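Local structure of fatty acid synthase 1, isoform A (Drosophila melanogaster, 6FN6) at residues 1054-1059 with 1086-1091; 1008-1013 with 1037-1042; 669-674 with 845-850. The protein probably builds long-chain saturated fatty acids from acetyl-CoA and malonyl-CoA using NADPH, the piece described here being its dehydratase, enoylreductase and ketoreductase region. All coordinates share one frame; numbering follows the deposited sequence.

The three contacts follow one another in series along the chain; none nests in or crosses another. Interaction 3 comes first and closes the longest loop: 170 residues separate 669-674 from 845-850. It ties the turn before strand 673-675 in the enoylreductase part to helix 844-860. Interactions 2 and 1 lie further on, in the ketoreductase domain, with centres about 53 and 51 Å from that of interaction 3. Interaction 2 joins strand 1005-1011 to helix 1034-1049 over 23 intervening residues. Interaction 1 closes over 26, joining the next strand, 1055-1060, to helix 1072-1090. The two strands are parallel neighbours, and N of N1010 lies 2.8 Å from O of I1057, a probable hydrogen bond.

Interaction 1: 1054-1059 with 1086-1091; sequences DYFICF and EQRQVS
F1056 and R1088 meet as a flat stack. The guanidinium of R1088 lies over one face of the F1056 ring, with the planes 14° apart and the centres 4.0 Å apart. The two side chains cross at about a right angle. The closest approach is R1088 NE to F1056 CG, 3.4 Å. The arginine chain bends at chi3 (61°), which turns the guanidinium flat to the ring. R1088 CD sits over the same face, 4.0 Å from the F1056 centroid, as a CH-pi contact. R1088 CZ is also 4.0 Å from that centroid but 31° off the normal, an off-centre cation-pi contact.

The pair joins strand 1055-1060 to the end of helix 1072-1090 in the ketoreductase domain, which has a Rossmann-type fold. The N-H groups of R1088 are used elsewhere: NH1 forms a salt bridge with D1043 and a hydrogen bond with S1046, and NE bonds to O of P1094. Stacking on F1056 thus leaves the guanidinium rim available for these bonds, and D1043 probably balances the buried charge.

Interaction 2: 1008-1013 with 1037-1042; sequences IFNLAA and TATKYL
The side-chain amide of N1010 meets T1039 over one face and L1042 beside its nitrogen. T1039 OG1 stands above the amide plane, 3.9 Å from N1010 CG and 3.5 Å from N1010 ND2. This is packing, not a hydrogen bond across the contact. The hydroxyl of T1039 bonds instead to O of K1035, one turn earlier in its helix. L1042 comes in past ND2 and close to the amide plane, with its CD1 methyl 3.4 Å from N1010 ND2. On the side of the amide plane away from T1039, and beyond its OD1 rim, I1008 CG2 from the same strand lies 3.8 Å from N1010 OD1.

Strand 1005-1011, helix 1034-1049 and strand 1055-1060 follow in order and form a beta-alpha-beta crossover of the Rossmann-type ketoreductase domain. The helix packs on the sheet, and N1010 and L1042 are among the residues that meet in between.

With its CB directed at the helix and CG anti to the carbonyl carbon (chi1 -61°), N1010 presents ND2 to T1039 and L1042. The side chains of N1010 and L1042 run antiparallel past one another. T1039 uses its OG1 branch against N1010, while its CG2 methyl touches C1058 on the next strand, where F1056 also touches N1010. L1042 also packs on V930 of strand 926-930 and on L996 of helix 989-1002.

Interaction 3: 669-674 with 845-850; sequences SKRMMW and EMQNQV
This is a mainly polar contact between a turn and a helix, built round one hydrogen bond. It joins the turn before strand 673-675 to helix 844-860 in the enoylreductase part, whose architecture is consistent with the medium-chain dehydrogenase family. R671 NE donates to Q847 OE1 at 2.9 Å, with an N-H...O angle of 149°. The donor lies almost straight out from the carbonyl of Q847, at a C=O...N angle of 176°. The acceptor is tilted 20° out of the R671 guanidinium plane. R671 reaches it through a chain that bends at chi3.

Q847 extends beyond CG to meet the arginine. The other end of its amide, NE2, bonds to O of V839, so bonds at both ends limit rotation of the group. One face of this amide carries a methyl: M672 CE is 3.7 Å from Q847 CD. N848 approaches the arginine nearer its root, with OD1 3.5 Å from R671 CB. Its amide plane is nearly perpendicular to the guanidinium.

Strand 673-675 pairs with strand 652-656, where M672 packs on M656. W674 continues the join along the helix: its NE1 bonds to O of V851, and its ring packs on V854 and A855. Helix 689-702 lies beside both partners, with W674 on S693 and M846 on Y697.

Interaction 1: 1054-1059 with 1086-1091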
ATOM      1  N   ASP A1054     -34.898   3.985  49.093  1.00 35.04           N
ATOM      2  CA  ASP A1054     -35.171   2.630  48.624  1.00 38.72           C
ATOM      3  C   ASP A1054     -34.231   1.618  49.276  1.00 39.64           C
ATOM      4  O   ASP A1054     -34.567   0.437  49.383  1.00 43.67           O
ATOM      5  CB  ASP A1054     -35.046   2.545  47.099  1.00 41.42           C
ATOM      6  CG  ASP A1054     -36.003   3.476  46.379  1.00 43.38           C
ATOM      7  OD1 ASP A1054     -37.229   3.291  46.515  1.00 45.18           O
ATOM      8  OD2 ASP A1054     -35.528   4.383  45.666  1.00 44.89           O
ATOM      9  N   TYR A1055     -33.054   2.072  49.701  1.00 34.69           N
ATOM     10  CA  TYR A1055     -32.058   1.169  50.272  1.00 32.63           C
ATOM     11  C   TYR A1055     -31.376   1.739  51.509  1.00 34.60           C
ATOM     12  O   TYR A1055     -31.068   2.927  51.583  1.00 31.81           O
ATOM     13  CB  TYR A1055     -30.997   0.814  49.221  1.00 30.72           C
ATOM     14  CG  TYR A1055     -31.597   0.363  47.915  1.00 30.70           C
ATOM     15  CD1 TYR A1055     -32.265  -0.850  47.823  1.00 33.77           C
ATOM     16  CD2 TYR A1055     -31.517   1.156  46.781  1.00 31.88           C
ATOM     17  CE1 TYR A1055     -32.830  -1.264  46.640  1.00 35.66           C
ATOM     18  CE2 TYR A1055     -32.079   0.748  45.587  1.00 36.27           C
ATOM     19  CZ  TYR A1055     -32.735  -0.464  45.525  1.00 37.18           C
ATOM     20  OH  TYR A1055     -33.303  -0.882  44.345  1.00 38.12           O
ATOM     21  N   PHE A1056     -31.154   0.858  52.478  1.00 31.78           N
ATOM     22  CA  PHE A1056     -30.392   1.164  53.677  1.00 31.25           C
ATOM     23  C   PHE A1056     -29.510  -0.042  53.943  1.00 31.08           C
ATOM     24  O   PHE A1056     -29.948  -1.020  54.553  1.00 31.38           O
ATOM     25  CB  PHE A1056     -31.307   1.452  54.869  1.00 31.83           C
ATOM     26  CG  PHE A1056     -30.589   2.011  56.070  1.00 32.04           C
ATOM     27  CD1 PHE A1056     -29.909   1.173  56.939  1.00 32.10           C
ATOM     28  CD2 PHE A1056     -30.611   3.368  56.341  1.00 32.32           C
ATOM     29  CE1 PHE A1056     -29.252   1.682  58.048  1.00 32.43           C
ATOM     30  CE2 PHE A1056     -29.957   3.881  57.450  1.00 32.64           C
ATOM     31  CZ  PHE A1056     -29.277   3.033  58.304  1.00 32.68           C
ATOM     32  N   ILE A1057     -28.273   0.022  53.464  1.00 30.71           N
ATOM     33  CA  ILE A1057     -27.395  -1.140  53.451  1.00 30.63           C
ATOM     34  C   ILE A1057     -26.163  -0.899  54.318  1.00 30.79           C
ATOM     35  O   ILE A1057     -25.585   0.185  54.305  1.00 30.72           O
ATOM     36  CB  ILE A1057     -26.998  -1.504  52.002  1.00 30.20           C
ATOM     37  CG1 ILE A1057     -28.262  -1.774  51.180  1.00 30.22           C
ATOM     38  CG2 ILE A1057     -26.062  -2.711  51.983  1.00 30.25           C
ATOM     39  CD1 ILE A1057     -28.023  -2.023  49.716  1.00 29.87           C
ATOM     40  N   CYS A1058     -25.783  -1.925  55.074  1.00 34.89           N
ATOM     41  CA  CYS A1058     -24.598  -1.889  55.923  1.00 36.52           C
ATOM     42  C   CYS A1058     -23.621  -2.990  55.515  1.00 39.28           C
ATOM     43  O   CYS A1058     -23.947  -4.173  55.608  1.00 45.26           O
ATOM     44  CB  CYS A1058     -24.985  -2.056  57.396  1.00 40.85           C
ATOM     45  SG  CYS A1058     -26.167  -0.837  58.035  1.00 38.42           S
ATOM     46  N   PHE A1059     -22.431  -2.605  55.057  1.00 32.15           N
ATOM     47  CA  PHE A1059     -21.405  -3.578  54.674  1.00 33.92           C
ATOM     48  C   PHE A1059     -20.391  -3.826  55.788  1.00 37.89           C
ATOM     49  O   PHE A1059     -20.093  -2.931  56.579  1.00 42.04           O
ATOM     50  CB  PHE A1059     -20.669  -3.113  53.414  1.00 35.96           C
ATOM     51  CG  PHE A1059     -21.539  -3.037  52.197  1.00 36.38           C
ATOM     52  CD1 PHE A1059     -21.723  -4.152  51.395  1.00 35.25           C
ATOM     53  CD2 PHE A1059     -22.175  -1.858  51.852  1.00 35.34           C
ATOM     54  CE1 PHE A1059     -22.524  -4.092  50.274  1.00 32.43           C
ATOM     55  CE2 PHE A1059     -22.978  -1.791  50.731  1.00 33.76           C
ATOM     56  CZ  PHE A1059     -23.153  -2.911  49.940  1.00 31.97           C
ATOM     57  N   GLU A1086     -32.885  -5.340  60.845  1.00 41.34           N
ATOM     58  CA  GLU A1086     -34.033  -6.172  61.175  1.00 46.79           C
ATOM     59  C   GLU A1086     -35.163  -5.302  61.709  1.00 44.47           C
ATOM     60  O   GLU A1086     -36.310  -5.418  61.281  1.00 44.87           O
ATOM     61  CB  GLU A1086     -33.664  -7.235  62.210  1.00 55.77           C
ATOM     62  CG  GLU A1086     -34.789  -8.224  62.495  1.00 59.75           C
ATOM     63  CD  GLU A1086     -34.462  -9.191  63.619  1.00 62.79           C
ATOM     64  OE1 GLU A1086     -33.647  -8.836  64.497  1.00 63.86           O
ATOM     65  OE2 GLU A1086     -35.026 -10.305  63.627  1.00 64.15           O
ATOM     66  N   GLN A1087     -34.824  -4.425  62.644  1.00 44.16           N
ATOM     67  CA  GLN A1087     -35.806  -3.553  63.271  1.00 47.18           C
ATOM     68  C   GLN A1087     -36.446  -2.643  62.229  1.00 41.61           C
ATOM     69  O   GLN A1087     -37.657  -2.421  62.243  1.00 40.98           O
ATOM     70  CB  GLN A1087     -35.153  -2.722  64.378  1.00 55.56           C
ATOM     71  CG  GLN A1087     -34.826  -3.513  65.636  1.00 65.38           C
ATOM     72  CD  GLN A1087     -36.062  -3.979  66.379  1.00 71.24           C
ATOM     73  OE1 GLN A1087     -36.638  -5.021  66.062  1.00 73.45           O
ATOM     74  NE2 GLN A1087     -36.475  -3.210  67.378  1.00 73.46           N
ATOM     75  N   ARG A1088     -35.621  -2.109  61.334  1.00 38.07           N
ATOM     76  CA  ARG A1088     -36.108  -1.243  60.269  1.00 35.46           C
ATOM     77  C   ARG A1088     -37.199  -1.945  59.454  1.00 35.35           C
ATOM     78  O   ARG A1088     -38.255  -1.371  59.191  1.00 35.74           O
ATOM     79  CB  ARG A1088     -34.954  -0.808  59.365  1.00 34.43           C
ATOM     80  CG  ARG A1088     -34.129   0.352  59.921  1.00 34.16           C
ATOM     81  CD  ARG A1088     -33.011   0.756  58.956  1.00 33.50           C
ATOM     82  NE  ARG A1088     -33.536   1.203  57.666  1.00 33.28           N
ATOM     83  CZ  ARG A1088     -33.885   2.455  57.384  1.00 33.44           C
ATOM     84  NH1 ARG A1088     -33.762   3.414  58.292  1.00 33.82           N
ATOM     85  NH2 ARG A1088     -34.359   2.752  56.183  1.00 33.35           N
ATOM     86  N   GLN A1089     -36.936  -3.184  59.050  1.00 35.30           N
ATOM     87  CA  GLN A1089     -37.905  -3.946  58.271  1.00 35.72           C
ATOM     88  C   GLN A1089     -39.183  -4.206  59.062  1.00 36.66           C
ATOM     89  O   GLN A1089     -40.280  -4.176  58.503  1.00 37.16           O
ATOM     90  CB  GLN A1089     -37.310  -5.278  57.804  1.00 35.65           C
ATOM     91  CG  GLN A1089     -36.303  -5.149  56.675  1.00 34.85           C
ATOM     92  CD  GLN A1089     -36.162  -6.432  55.876  1.00 35.02           C
ATOM     93  OE1 GLN A1089     -37.026  -7.311  55.923  1.00 35.79           O
ATOM     94  NE2 GLN A1089     -35.067  -6.546  55.133  1.00 34.40           N
ATOM     95  N   VAL A1090     -39.038  -4.474  60.358  1.00 36.99           N
ATOM     96  CA  VAL A1090     -40.195  -4.677  61.220  1.00 37.92           C
ATOM     97  C   VAL A1090     -41.103  -3.462  61.112  1.00 38.15           C
ATOM     98  O   VAL A1090     -42.310  -3.592  60.923  1.00 38.90           O
ATOM     99  CB  VAL A1090     -39.771  -4.935  62.685  1.00 38.20           C
ATOM    100  CG1 VAL A1090     -40.982  -4.889  63.626  1.00 39.16           C
ATOM    101  CG2 VAL A1090     -39.053  -6.266  62.810  1.00 38.31           C
ATOM    102  N   SER A1091     -40.508  -2.279  61.212  1.00 37.62           N
ATOM    103  CA  SER A1091     -41.259  -1.030  61.160  1.00 37.95           C
ATOM    104  C   SER A1091     -41.533  -0.573  59.724  1.00 37.77           C
ATOM    105  O   SER A1091     -41.903   0.577  59.492  1.00 37.97           O
ATOM    106  CB  SER A1091     -40.515   0.068  61.926  1.00 37.68           C
ATOM    107  OG  SER A1091     -40.317  -0.298  63.281  1.00 37.98           O
TER

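Interaction 2: 1008-1013 with 1037-1042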
ATOM      1  N   ILE A1008     -28.865   4.768  51.252  1.00 32.88           N
ATOM      2  CA  ILE A1008     -27.830   5.060  52.235  1.00 31.25           C
ATOM      3  C   ILE A1008     -26.971   3.815  52.402  1.00 30.61           C
ATOM      4  O   ILE A1008     -27.478   2.737  52.704  1.00 30.57           O
ATOM      5  CB  ILE A1008     -28.445   5.517  53.579  1.00 31.60           C
ATOM      6  CG1 ILE A1008     -29.128   6.873  53.405  1.00 32.16           C
ATOM      7  CG2 ILE A1008     -27.379   5.582  54.685  1.00 31.79           C
ATOM      8  CD1 ILE A1008     -29.902   7.342  54.618  1.00 32.84           C
ATOM      9  N   PHE A1009     -25.673   3.967  52.182  1.00 30.45           N
ATOM     10  CA  PHE A1009     -24.738   2.855  52.296  1.00 34.16           C
ATOM     11  C   PHE A1009     -23.731   3.118  53.409  1.00 34.74           C
ATOM     12  O   PHE A1009     -23.014   4.116  53.389  1.00 34.19           O
ATOM     13  CB  PHE A1009     -24.018   2.617  50.964  1.00 33.14           C
ATOM     14  CG  PHE A1009     -24.948   2.438  49.799  1.00 30.85           C
ATOM     15  CD1 PHE A1009     -25.348   1.172  49.402  1.00 31.43           C
ATOM     16  CD2 PHE A1009     -25.424   3.534  49.102  1.00 30.05           C
ATOM     17  CE1 PHE A1009     -26.207   1.005  48.330  1.00 30.02           C
ATOM     18  CE2 PHE A1009     -26.284   3.372  48.032  1.00 29.69           C
ATOM     19  CZ  PHE A1009     -26.675   2.106  47.646  1.00 29.42           C
ATOM     20  N   ASN A1010     -23.707   2.224  54.392  1.00 37.68           N
ATOM     21  CA  ASN A1010     -22.814   2.354  55.534  1.00 44.69           C
ATOM     22  C   ASN A1010     -21.627   1.424  55.356  1.00 42.85           C
ATOM     23  O   ASN A1010     -21.795   0.228  55.116  1.00 44.15           O
ATOM     24  CB  ASN A1010     -23.548   2.037  56.835  1.00 53.12           C
ATOM     25  CG  ASN A1010     -24.705   2.977  57.089  1.00 57.51           C
ATOM     26  OD1 ASN A1010     -25.825   2.738  56.635  1.00 58.52           O
ATOM     27  ND2 ASN A1010     -24.440   4.058  57.814  1.00 59.33           N
ATOM     28  N   LEU A1011     -20.426   1.979  55.478  1.00 40.40           N
ATOM     29  CA  LEU A1011     -19.212   1.221  55.213  1.00 40.94           C
ATOM     30  C   LEU A1011     -18.305   1.140  56.436  1.00 45.53           C
ATOM     31  O   LEU A1011     -17.634   2.106  56.795  1.00 43.22           O
ATOM     32  CB  LEU A1011     -18.461   1.846  54.036  1.00 38.71           C
ATOM     33  CG  LEU A1011     -19.343   2.134  52.815  1.00 39.72           C
ATOM     34  CD1 LEU A1011     -18.548   2.766  51.692  1.00 41.28           C
ATOM     35  CD2 LEU A1011     -20.029   0.871  52.320  1.00 42.17           C
ATOM     36  N   ALA A1012     -18.306  -0.025  57.077  1.00 83.25           N
ATOM     37  CA  ALA A1012     -17.361  -0.324  58.146  1.00 86.73           C
ATOM     38  C   ALA A1012     -16.167  -1.093  57.587  1.00 90.57           C
ATOM     39  O   ALA A1012     -15.262  -1.474  58.329  1.00 85.40           O
ATOM     40  CB  ALA A1012     -18.039  -1.123  59.248  1.00 83.87           C
ATOM     41  N   ALA A1013     -16.182  -1.337  56.279  1.00 89.17           N
ATOM     42  CA  ALA A1013     -15.155  -2.152  55.640  1.00 89.90           C
ATOM     43  C   ALA A1013     -13.867  -1.377  55.387  1.00 98.43           C
ATOM     44  O   ALA A1013     -12.807  -1.972  55.203  1.00100.47           O
ATOM     45  CB  ALA A1013     -15.687  -2.719  54.333  1.00 84.15           C
ATOM     46  N   THR A1037     -22.967   4.009  66.088  1.00 57.21           N
ATOM     47  CA  THR A1037     -23.743   5.208  66.396  1.00 57.21           C
ATOM     48  C   THR A1037     -24.197   5.995  65.166  1.00 46.89           C
ATOM     49  O   THR A1037     -25.282   6.575  65.164  1.00 42.42           O
ATOM     50  CB  THR A1037     -22.941   6.157  67.310  1.00 63.43           C
ATOM     51  OG1 THR A1037     -21.671   6.447  66.714  1.00 65.77           O
ATOM     52  CG2 THR A1037     -22.721   5.516  68.671  1.00 67.20           C
ATOM     53  N   ALA A1038     -23.370   6.028  64.128  1.00 48.00           N
ATOM     54  CA  ALA A1038     -23.742   6.714  62.894  1.00 43.02           C
ATOM     55  C   ALA A1038     -24.923   6.003  62.239  1.00 41.29           C
ATOM     56  O   ALA A1038     -25.902   6.634  61.843  1.00 39.04           O
ATOM     57  CB  ALA A1038     -22.563   6.780  61.938  1.00 40.61           C
ATOM     58  N   THR A1039     -24.826   4.682  62.143  1.00 48.89           N
ATOM     59  CA  THR A1039     -25.889   3.876  61.558  1.00 46.43           C
ATOM     60  C   THR A1039     -27.165   4.033  62.375  1.00 48.90           C
ATOM     61  O   THR A1039     -28.265   4.118  61.825  1.00 48.18           O
ATOM     62  CB  THR A1039     -25.496   2.389  61.499  1.00 42.35           C
ATOM     63  OG1 THR A1039     -24.221   2.254  60.859  1.00 43.76           O
ATOM     64  CG2 THR A1039     -26.534   1.582  60.731  1.00 41.97           C
ATOM     65  N   LYS A1040     -27.009   4.077  63.693  1.00 45.93           N
ATOM     66  CA  LYS A1040     -28.146   4.183  64.596  1.00 48.39           C
ATOM     67  C   LYS A1040     -28.895   5.496  64.361  1.00 42.52           C
ATOM     68  O   LYS A1040     -30.120   5.511  64.254  1.00 40.22           O
ATOM     69  CB  LYS A1040     -27.678   4.080  66.048  1.00 58.90           C
ATOM     70  CG  LYS A1040     -28.783   4.213  67.077  1.00 69.37           C
ATOM     71  CD  LYS A1040     -28.244   3.990  68.481  1.00 79.95           C
ATOM     72  CE  LYS A1040     -29.340   4.093  69.529  1.00 87.77           C
ATOM     73  NZ  LYS A1040     -28.849   3.726  70.885  1.00 92.39           N
ATOM     74  N   TYR A1041     -28.152   6.594  64.274  1.00 45.02           N
ATOM     75  CA  TYR A1041     -28.756   7.905  64.068  1.00 43.19           C
ATOM     76  C   TYR A1041     -29.221   8.094  62.625  1.00 39.18           C
ATOM     77  O   TYR A1041     -30.286   8.664  62.383  1.00 39.35           O
ATOM     78  CB  TYR A1041     -27.768   9.011  64.446  1.00 45.06           C
ATOM     79  CG  TYR A1041     -27.539   9.171  65.936  1.00 47.47           C
ATOM     80  CD1 TYR A1041     -28.579   9.018  66.847  1.00 47.50           C
ATOM     81  CD2 TYR A1041     -26.279   9.479  66.431  1.00 49.58           C
ATOM     82  CE1 TYR A1041     -28.367   9.164  68.205  1.00 48.54           C
ATOM     83  CE2 TYR A1041     -26.058   9.628  67.787  1.00 50.48           C
ATOM     84  CZ  TYR A1041     -27.104   9.469  68.668  1.00 50.10           C
ATOM     85  OH  TYR A1041     -26.880   9.616  70.018  1.00 51.66           O
ATOM     86  N   LEU A1042     -28.422   7.630  61.667  1.00 35.29           N
ATOM     87  CA  LEU A1042     -28.811   7.692  60.260  1.00 34.74           C
ATOM     88  C   LEU A1042     -30.112   6.926  60.038  1.00 34.51           C
ATOM     89  O   LEU A1042     -30.998   7.381  59.314  1.00 34.57           O
ATOM     90  CB  LEU A1042     -27.707   7.132  59.361  1.00 34.06           C
ATOM     91  CG  LEU A1042     -26.487   8.035  59.169  1.00 34.30           C
ATOM     92  CD1 LEU A1042     -25.353   7.280  58.499  1.00 33.72           C
ATOM     93  CD2 LEU A1042     -26.852   9.268  58.372  1.00 34.56           C
TER

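Interaction 3: 669-674 with 845-850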
ATOM      1  N   SER A 669     -33.567   7.898  15.355  1.00 69.86           N
ATOM      2  CA  SER A 669     -33.523   9.255  14.817  1.00 74.65           C
ATOM      3  C   SER A 669     -34.422   9.390  13.586  1.00 76.98           C
ATOM      4  O   SER A 669     -34.345   8.572  12.669  1.00 77.99           O
ATOM      5  CB  SER A 669     -32.086   9.638  14.461  1.00 74.77           C
ATOM      6  OG  SER A 669     -32.044  10.881  13.783  1.00 76.78           O
ATOM      7  N   LYS A 670     -35.267  10.418  13.565  1.00 73.32           N
ATOM      8  CA  LYS A 670     -36.230  10.588  12.479  1.00 75.15           C
ATOM      9  C   LYS A 670     -35.528  10.714  11.135  1.00 73.94           C
ATOM     10  O   LYS A 670     -36.039  10.253  10.115  1.00 71.12           O
ATOM     11  CB  LYS A 670     -37.104  11.822  12.703  1.00 80.02           C
ATOM     12  CG  LYS A 670     -37.879  11.831  14.011  1.00 81.88           C
ATOM     13  CD  LYS A 670     -38.688  13.113  14.152  1.00 85.75           C
ATOM     14  CE  LYS A 670     -39.316  13.243  15.533  1.00 86.24           C
ATOM     15  NZ  LYS A 670     -40.411  12.259  15.757  1.00 85.62           N
ATOM     16  N   ARG A 671     -34.353  11.335  11.135  1.00 90.46           N
ATOM     17  CA  ARG A 671     -33.597  11.501   9.903  1.00 88.55           C
ATOM     18  C   ARG A 671     -33.313  10.141   9.283  1.00 83.80           C
ATOM     19  O   ARG A 671     -33.351   9.989   8.062  1.00 81.41           O
ATOM     20  CB  ARG A 671     -32.290  12.252  10.157  1.00 90.24           C
ATOM     21  CG  ARG A 671     -32.479  13.667  10.678  1.00 91.72           C
ATOM     22  CD  ARG A 671     -31.150  14.396  10.761  1.00 93.12           C
ATOM     23  NE  ARG A 671     -30.257  13.803  11.754  1.00 93.93           N
ATOM     24  CZ  ARG A 671     -30.122  14.235  13.005  1.00 96.87           C
ATOM     25  NH1 ARG A 671     -30.824  15.274  13.445  1.00 97.82           N
ATOM     26  NH2 ARG A 671     -29.279  13.623  13.825  1.00 98.64           N
ATOM     27  N   MET A 672     -33.026   9.155  10.127  1.00 76.99           N
ATOM     28  CA  MET A 672     -32.734   7.814   9.645  1.00 75.84           C
ATOM     29  C   MET A 672     -33.895   6.855   9.909  1.00 74.21           C
ATOM     30  O   MET A 672     -33.746   5.856  10.610  1.00 68.66           O
ATOM     31  CB  MET A 672     -31.446   7.294  10.292  1.00 75.30           C
ATOM     32  CG  MET A 672     -30.180   7.882   9.673  1.00 78.44           C
ATOM     33  SD  MET A 672     -28.706   7.709  10.697  1.00 80.34           S
ATOM     34  CE  MET A 672     -29.015   8.932  11.969  1.00 82.03           C
ATOM     35  N   MET A 673     -35.050   7.168   9.327  1.00 72.25           N
ATOM     36  CA  MET A 673     -36.214   6.287   9.387  1.00 73.63           C
ATOM     37  C   MET A 673     -37.015   6.328   8.089  1.00 73.26           C
ATOM     38  O   MET A 673     -37.140   7.372   7.448  1.00 75.17           O
ATOM     39  CB  MET A 673     -37.145   6.633  10.556  1.00 78.17           C
ATOM     40  CG  MET A 673     -36.617   6.237  11.920  1.00 81.66           C
ATOM     41  SD  MET A 673     -37.908   6.207  13.189  1.00 84.42           S
ATOM     42  CE  MET A 673     -38.210   7.938  13.484  1.00 87.41           C
ATOM     43  N   TRP A 674     -37.554   5.174   7.713  1.00 70.41           N
ATOM     44  CA  TRP A 674     -38.429   5.065   6.556  1.00 69.88           C
ATOM     45  C   TRP A 674     -39.758   4.483   7.025  1.00 68.31           C
ATOM     46  O   TRP A 674     -39.781   3.607   7.889  1.00 64.17           O
ATOM     47  CB  TRP A 674     -37.818   4.167   5.479  1.00 69.23           C
ATOM     48  CG  TRP A 674     -36.431   4.537   5.064  1.00 69.53           C
ATOM     49  CD1 TRP A 674     -36.066   5.267   3.970  1.00 70.18           C
ATOM     50  CD2 TRP A 674     -35.214   4.174   5.728  1.00 69.01           C
ATOM     51  NE1 TRP A 674     -34.698   5.387   3.915  1.00 68.99           N
ATOM     52  CE2 TRP A 674     -34.152   4.724   4.983  1.00 68.54           C
ATOM     53  CE3 TRP A 674     -34.921   3.439   6.880  1.00 69.28           C
ATOM     54  CZ2 TRP A 674     -32.819   4.564   5.355  1.00 67.49           C
ATOM     55  CZ3 TRP A 674     -33.597   3.281   7.247  1.00 67.54           C
ATOM     56  CH2 TRP A 674     -32.563   3.841   6.487  1.00 66.96           C
ATOM     57  N   GLU A 845     -26.596  16.375   7.062  1.00 91.63           N
ATOM     58  CA  GLU A 845     -27.013  16.421   5.663  1.00 88.02           C
ATOM     59  C   GLU A 845     -26.679  15.121   4.940  1.00 80.26           C
ATOM     60  O   GLU A 845     -27.431  14.676   4.071  1.00 75.48           O
ATOM     61  CB  GLU A 845     -26.360  17.600   4.942  1.00 94.23           C
ATOM     62  CG  GLU A 845     -26.736  17.705   3.467  1.00 97.90           C
ATOM     63  CD  GLU A 845     -28.240  17.707   3.239  1.00100.62           C
ATOM     64  OE1 GLU A 845     -28.986  18.118   4.154  1.00101.27           O
ATOM     65  OE2 GLU A 845     -28.676  17.291   2.144  1.00102.35           O
ATOM     66  N   MET A 846     -25.549  14.519   5.296  1.00 56.45           N
ATOM     67  CA  MET A 846     -25.140  13.252   4.700  1.00 55.08           C
ATOM     68  C   MET A 846     -26.145  12.155   5.049  1.00 51.52           C
ATOM     69  O   MET A 846     -26.480  11.317   4.210  1.00 48.42           O
ATOM     70  CB  MET A 846     -23.739  12.864   5.175  1.00 57.07           C
ATOM     71  CG  MET A 846     -23.084  11.770   4.354  1.00 60.69           C
ATOM     72  SD  MET A 846     -22.939  12.191   2.605  1.00 65.36           S
ATOM     73  CE  MET A 846     -24.086  11.018   1.892  1.00 67.21           C
ATOM     74  N   GLN A 847     -26.613  12.164   6.294  1.00 64.44           N
ATOM     75  CA  GLN A 847     -27.621  11.210   6.744  1.00 63.70           C
ATOM     76  C   GLN A 847     -28.915  11.368   5.953  1.00 63.44           C
ATOM     77  O   GLN A 847     -29.543  10.387   5.562  1.00 60.05           O
ATOM     78  CB  GLN A 847     -27.907  11.389   8.237  1.00 65.66           C
ATOM     79  CG  GLN A 847     -26.736  11.065   9.147  1.00 65.22           C
ATOM     80  CD  GLN A 847     -26.920  11.624  10.543  1.00 64.29           C
ATOM     81  OE1 GLN A 847     -27.932  12.257  10.843  1.00 64.41           O
ATOM     82  NE2 GLN A 847     -25.942  11.385  11.410  1.00 62.28           N
ATOM     83  N   ASN A 848     -29.310  12.614   5.719  1.00 73.81           N
ATOM     84  CA  ASN A 848     -30.557  12.898   5.020  1.00 79.16           C
ATOM     85  C   ASN A 848     -30.476  12.520   3.546  1.00 74.92           C
ATOM     86  O   ASN A 848     -31.481  12.153   2.940  1.00 73.34           O
ATOM     87  CB  ASN A 848     -30.913  14.377   5.162  1.00 85.91           C
ATOM     88  CG  ASN A 848     -31.388  14.728   6.557  1.00 90.93           C
ATOM     89  OD1 ASN A 848     -32.244  14.048   7.124  1.00 91.70           O
ATOM     90  ND2 ASN A 848     -30.824  15.788   7.125  1.00 92.17           N
ATOM     91  N   GLN A 849     -29.285  12.615   2.967  1.00 85.12           N
ATOM     92  CA  GLN A 849     -29.106  12.271   1.563  1.00 95.81           C
ATOM     93  C   GLN A 849     -29.206  10.760   1.353  1.00 92.43           C
ATOM     94  O   GLN A 849     -29.905  10.300   0.449  1.00 95.51           O
ATOM     95  CB  GLN A 849     -27.766  12.792   1.040  1.00109.84           C
ATOM     96  CG  GLN A 849     -27.510  12.453  -0.423  1.00121.59           C
ATOM     97  CD  GLN A 849     -28.573  13.031  -1.343  1.00131.19           C
ATOM     98  OE1 GLN A 849     -29.384  12.301  -1.913  1.00133.95           O
ATOM     99  NE2 GLN A 849     -28.576  14.351  -1.488  1.00133.97           N
ATOM    100  N   VAL A 850     -28.506   9.991   2.183  1.00 66.25           N
ATOM    101  CA  VAL A 850     -28.460   8.542   2.011  1.00 65.54           C
ATOM    102  C   VAL A 850     -29.858   7.949   2.161  1.00 64.63           C
ATOM    103  O   VAL A 850     -30.236   7.047   1.413  1.00 65.16           O
ATOM    104  CB  VAL A 850     -27.473   7.878   3.006  1.00 65.09           C
ATOM    105  CG1 VAL A 850     -26.048   8.322   2.722  1.00 65.16           C
ATOM    106  CG2 VAL A 850     -27.844   8.193   4.443  1.00 66.01           C
TER